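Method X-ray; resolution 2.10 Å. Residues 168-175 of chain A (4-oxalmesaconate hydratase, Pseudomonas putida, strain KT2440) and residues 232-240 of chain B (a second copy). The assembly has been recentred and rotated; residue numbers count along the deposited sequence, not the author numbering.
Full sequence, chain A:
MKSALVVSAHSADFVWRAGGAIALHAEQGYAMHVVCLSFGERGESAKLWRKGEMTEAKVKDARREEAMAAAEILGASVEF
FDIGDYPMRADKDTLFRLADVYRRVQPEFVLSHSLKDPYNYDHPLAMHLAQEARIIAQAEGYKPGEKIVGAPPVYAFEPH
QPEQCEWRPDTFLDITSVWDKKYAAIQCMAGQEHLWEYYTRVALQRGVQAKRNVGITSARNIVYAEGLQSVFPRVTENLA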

# COMPACT_ATOMS: atom_id res chain seq x y z
N ARG A 168 -4.69 -11.49 -1.25
CA ARG A 168 -4.15 -11.97 -2.52
C ARG A 168 -3.60 -13.37 -2.32
O ARG A 168 -2.80 -13.60 -1.43
CB ARG A 168 -3.04 -11.04 -3.04
CG ARG A 168 -2.36 -11.57 -4.31
CD ARG A 168 -1.19 -10.70 -4.79
NE ARG A 168 0.02 -10.88 -3.99
CZ ARG A 168 0.97 -11.81 -4.21
NH1 ARG A 168 2.03 -11.85 -3.42
NH2 ARG A 168 0.86 -12.69 -5.21
N PRO A 169 -4.02 -14.33 -3.16
CA PRO A 169 -3.41 -15.65 -2.97
C PRO A 169 -1.99 -15.66 -3.53
O PRO A 169 -1.83 -15.40 -4.71
CB PRO A 169 -4.33 -16.59 -3.76
CG PRO A 169 -4.91 -15.70 -4.86
CD PRO A 169 -4.96 -14.28 -4.30
N ASP A 170 -0.98 -15.91 -2.70
CA ASP A 170 0.39 -16.06 -3.21
C ASP A 170 0.71 -17.55 -3.34
O ASP A 170 1.79 -17.94 -3.80
CB ASP A 170 1.41 -15.36 -2.29
CG ASP A 170 1.34 -15.85 -0.84
OD1 ASP A 170 1.30 -17.07 -0.60
OD2 ASP A 170 1.33 -15.02 0.08
N THR A 171 -0.25 -18.38 -2.95
CA THR A 171 -0.06 -19.84 -2.98
C THR A 171 -1.35 -20.50 -3.44
O THR A 171 -2.41 -20.25 -2.88
CB THR A 171 0.33 -20.38 -1.58
OG1 THR A 171 1.55 -19.76 -1.15
CG2 THR A 171 0.54 -21.91 -1.60
N PHE A 172 -1.28 -21.33 -4.49
CA PHE A 172 -2.42 -22.15 -4.89
C PHE A 172 -2.18 -23.61 -4.54
O PHE A 172 -1.16 -24.19 -4.94
CB PHE A 172 -2.72 -22.03 -6.39
CG PHE A 172 -3.33 -20.72 -6.79
CD1 PHE A 172 -4.60 -20.38 -6.35
CD2 PHE A 172 -2.64 -19.84 -7.61
CE1 PHE A 172 -5.18 -19.16 -6.72
CE2 PHE A 172 -3.21 -18.63 -7.99
CZ PHE A 172 -4.48 -18.29 -7.53
N LEU A 173 -3.12 -24.18 -3.82
CA LEU A 173 -3.08 -25.59 -3.47
C LEU A 173 -3.97 -26.36 -4.43
O LEU A 173 -5.17 -26.10 -4.50
CB LEU A 173 -3.54 -25.81 -2.02
CG LEU A 173 -3.42 -27.23 -1.47
CD1 LEU A 173 -1.94 -27.60 -1.27
CD2 LEU A 173 -4.20 -27.37 -0.16
N ASP A 174 -3.39 -27.28 -5.19
CA ASP A 174 -4.16 -28.09 -6.12
C ASP A 174 -4.94 -29.14 -5.36
O ASP A 174 -4.36 -30.09 -4.83
CB ASP A 174 -3.24 -28.76 -7.16
CG ASP A 174 -4.01 -29.54 -8.21
OD1 ASP A 174 -5.26 -29.60 -8.13
OD2 ASP A 174 -3.36 -30.11 -9.12
N ILE A 175 -6.26 -28.98 -5.30
CA ILE A 175 -7.10 -29.90 -4.55
C ILE A 175 -7.95 -30.77 -5.47
O ILE A 175 -8.93 -31.37 -5.05
CB ILE A 175 -8.04 -29.16 -3.56
CG1 ILE A 175 -9.02 -28.27 -4.32
CG2 ILE A 175 -7.23 -28.37 -2.53
CD1 ILE A 175 -10.21 -27.82 -3.46
N PHE B 232 4.97 -14.12 -9.04
CA PHE B 232 3.74 -14.87 -9.26
C PHE B 232 3.41 -15.79 -8.09
O PHE B 232 4.30 -16.24 -7.37
CB PHE B 232 3.83 -15.70 -10.55
CG PHE B 232 4.12 -14.89 -11.77
CD1 PHE B 232 3.12 -14.13 -12.36
CD2 PHE B 232 5.40 -14.87 -12.31
CE1 PHE B 232 3.38 -13.36 -13.48
CE2 PHE B 232 5.68 -14.10 -13.44
CZ PHE B 232 4.68 -13.34 -14.02
N PRO B 233 2.11 -16.10 -7.92
CA PRO B 233 1.69 -17.10 -6.94
C PRO B 233 2.28 -18.47 -7.29
O PRO B 233 2.30 -18.85 -8.46
CB PRO B 233 0.17 -17.11 -7.08
CG PRO B 233 -0.08 -16.63 -8.50
CD PRO B 233 0.98 -15.60 -8.74
N ARG B 234 2.76 -19.20 -6.30
CA ARG B 234 3.28 -20.53 -6.58
C ARG B 234 2.14 -21.56 -6.48
O ARG B 234 1.13 -21.31 -5.84
CB ARG B 234 4.41 -20.89 -5.61
CG ARG B 234 3.94 -21.08 -4.20
CD ARG B 234 5.11 -21.33 -3.24
NE ARG B 234 4.61 -21.46 -1.87
CZ ARG B 234 4.61 -22.60 -1.18
NH1 ARG B 234 5.10 -23.71 -1.73
NH2 ARG B 234 4.13 -22.62 0.05
N VAL B 235 2.32 -22.70 -7.14
CA VAL B 235 1.33 -23.76 -7.16
C VAL B 235 1.92 -24.99 -6.50
O VAL B 235 3.03 -25.41 -6.85
CB VAL B 235 0.89 -24.11 -8.59
CG1 VAL B 235 -0.14 -25.24 -8.57
CG2 VAL B 235 0.34 -22.88 -9.30
N THR B 236 1.21 -25.58 -5.55
CA THR B 236 1.77 -26.68 -4.78
C THR B 236 0.71 -27.68 -4.34
O THR B 236 -0.50 -27.44 -4.47
CB THR B 236 2.51 -26.15 -3.53
OG1 THR B 236 3.17 -27.23 -2.87
CG2 THR B 236 1.53 -25.48 -2.55
N GLU B 237 1.16 -28.82 -3.82
CA GLU B 237 0.26 -29.80 -3.21
C GLU B 237 0.56 -29.98 -1.73
O GLU B 237 0.04 -30.90 -1.09
CB GLU B 237 0.37 -31.15 -3.93
CG GLU B 237 -0.38 -31.19 -5.25
CD GLU B 237 -0.06 -32.42 -6.08
OE1 GLU B 237 0.72 -33.27 -5.60
OE2 GLU B 237 -0.58 -32.54 -7.21
N ASN B 238 1.41 -29.13 -1.18
CA ASN B 238 1.73 -29.25 0.24
C ASN B 238 2.09 -27.91 0.87
O ASN B 238 2.88 -27.16 0.30
CB ASN B 238 2.86 -30.26 0.44
CG ASN B 238 3.27 -30.40 1.90
OD1 ASN B 238 4.09 -29.63 2.40
ND2 ASN B 238 2.67 -31.36 2.59
N LEU B 239 1.53 -27.64 2.05
CA LEU B 239 1.64 -26.31 2.65
C LEU B 239 2.69 -26.19 3.75
O LEU B 239 2.81 -25.13 4.36
CB LEU B 239 0.28 -25.87 3.21
CG LEU B 239 -0.79 -25.63 2.13
CD1 LEU B 239 -2.12 -25.26 2.75
CD2 LEU B 239 -0.34 -24.57 1.12
N ALA B 240 3.45 -27.25 4.00
CA ALA B 240 4.47 -27.20 5.06
C ALA B 240 5.63 -26.29 4.66
O ALA B 240 6.42 -25.85 5.51
CB ALA B 240 4.98 -28.59 5.39
OXT ALA B 240 5.81 -25.98 3.48
O HOH W 1 4.67 -16.77 -4.08
O HOH W 2 4.51 -18.00 -1.74
O HOH W 3 4.21 -19.61 0.72
O HOH W 4 -0.82 -30.57 -9.03

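Strand 171-174 of chain A and strand 234-236 of chain B lie side by side as parallel neighbours across the subunit boundary, their directions 25° apart, and bury 611 Å² between the two stretches. Four backbone hydrogen bonds set the register: R234(B) N to D170(A) O (3.0 Å), F172(A) N to R234(B) O (2.8 Å), T236(B) N to F172(A) O (2.8 Å) and D174(A) N to T236(B) O (3.0 Å). The alternation of donors and acceptors is that of a parallel ladder, and it pairs T171(A) with R234(B), F172(A) with V235(B), and L173(A) with T236(B).

Side chains then fit together on the two faces of this small sheet. On the face of F172(A) and V235(B), the phenyl ring reaches back toward the start of the chain B strand, where its CE2 meets P233(B) CG at 3.7 Å; F172(A) CB rests more loosely against V235(B) CG2, at 4.3 Å. On the other face, T171(A) CG2 is a small knob held among three side chains of chain B: it sits over one face of the R234(B) guanidinium and touches T236(B) CG2 at 3.8 Å and L239(B) CD2 at 3.9 Å. Beyond it, L173(A) pushes CD1 into the hollow made as chain B turns after its strand, 3.5 Å from E237(B) C, 3.7 Å from N238(B) N and 4.1 Å from L239(B) CG. That turn is braced from within by N238(B) N donating to T236(B) OG1 (3.1 Å).

Water fills gaps the side chains leave. Water 3 donates to T171(A) OG1 (3.3 Å) and accepts from R234(B) NH2 (3.1 Å). At the far end, D174(A) OD2 and E237(B) OE2 stand 4.2 Å apart, like charges reconciled by water 4, which donates to D174(A) OD2 (2.6 Å) and E237(B) OE2 (2.7 Å).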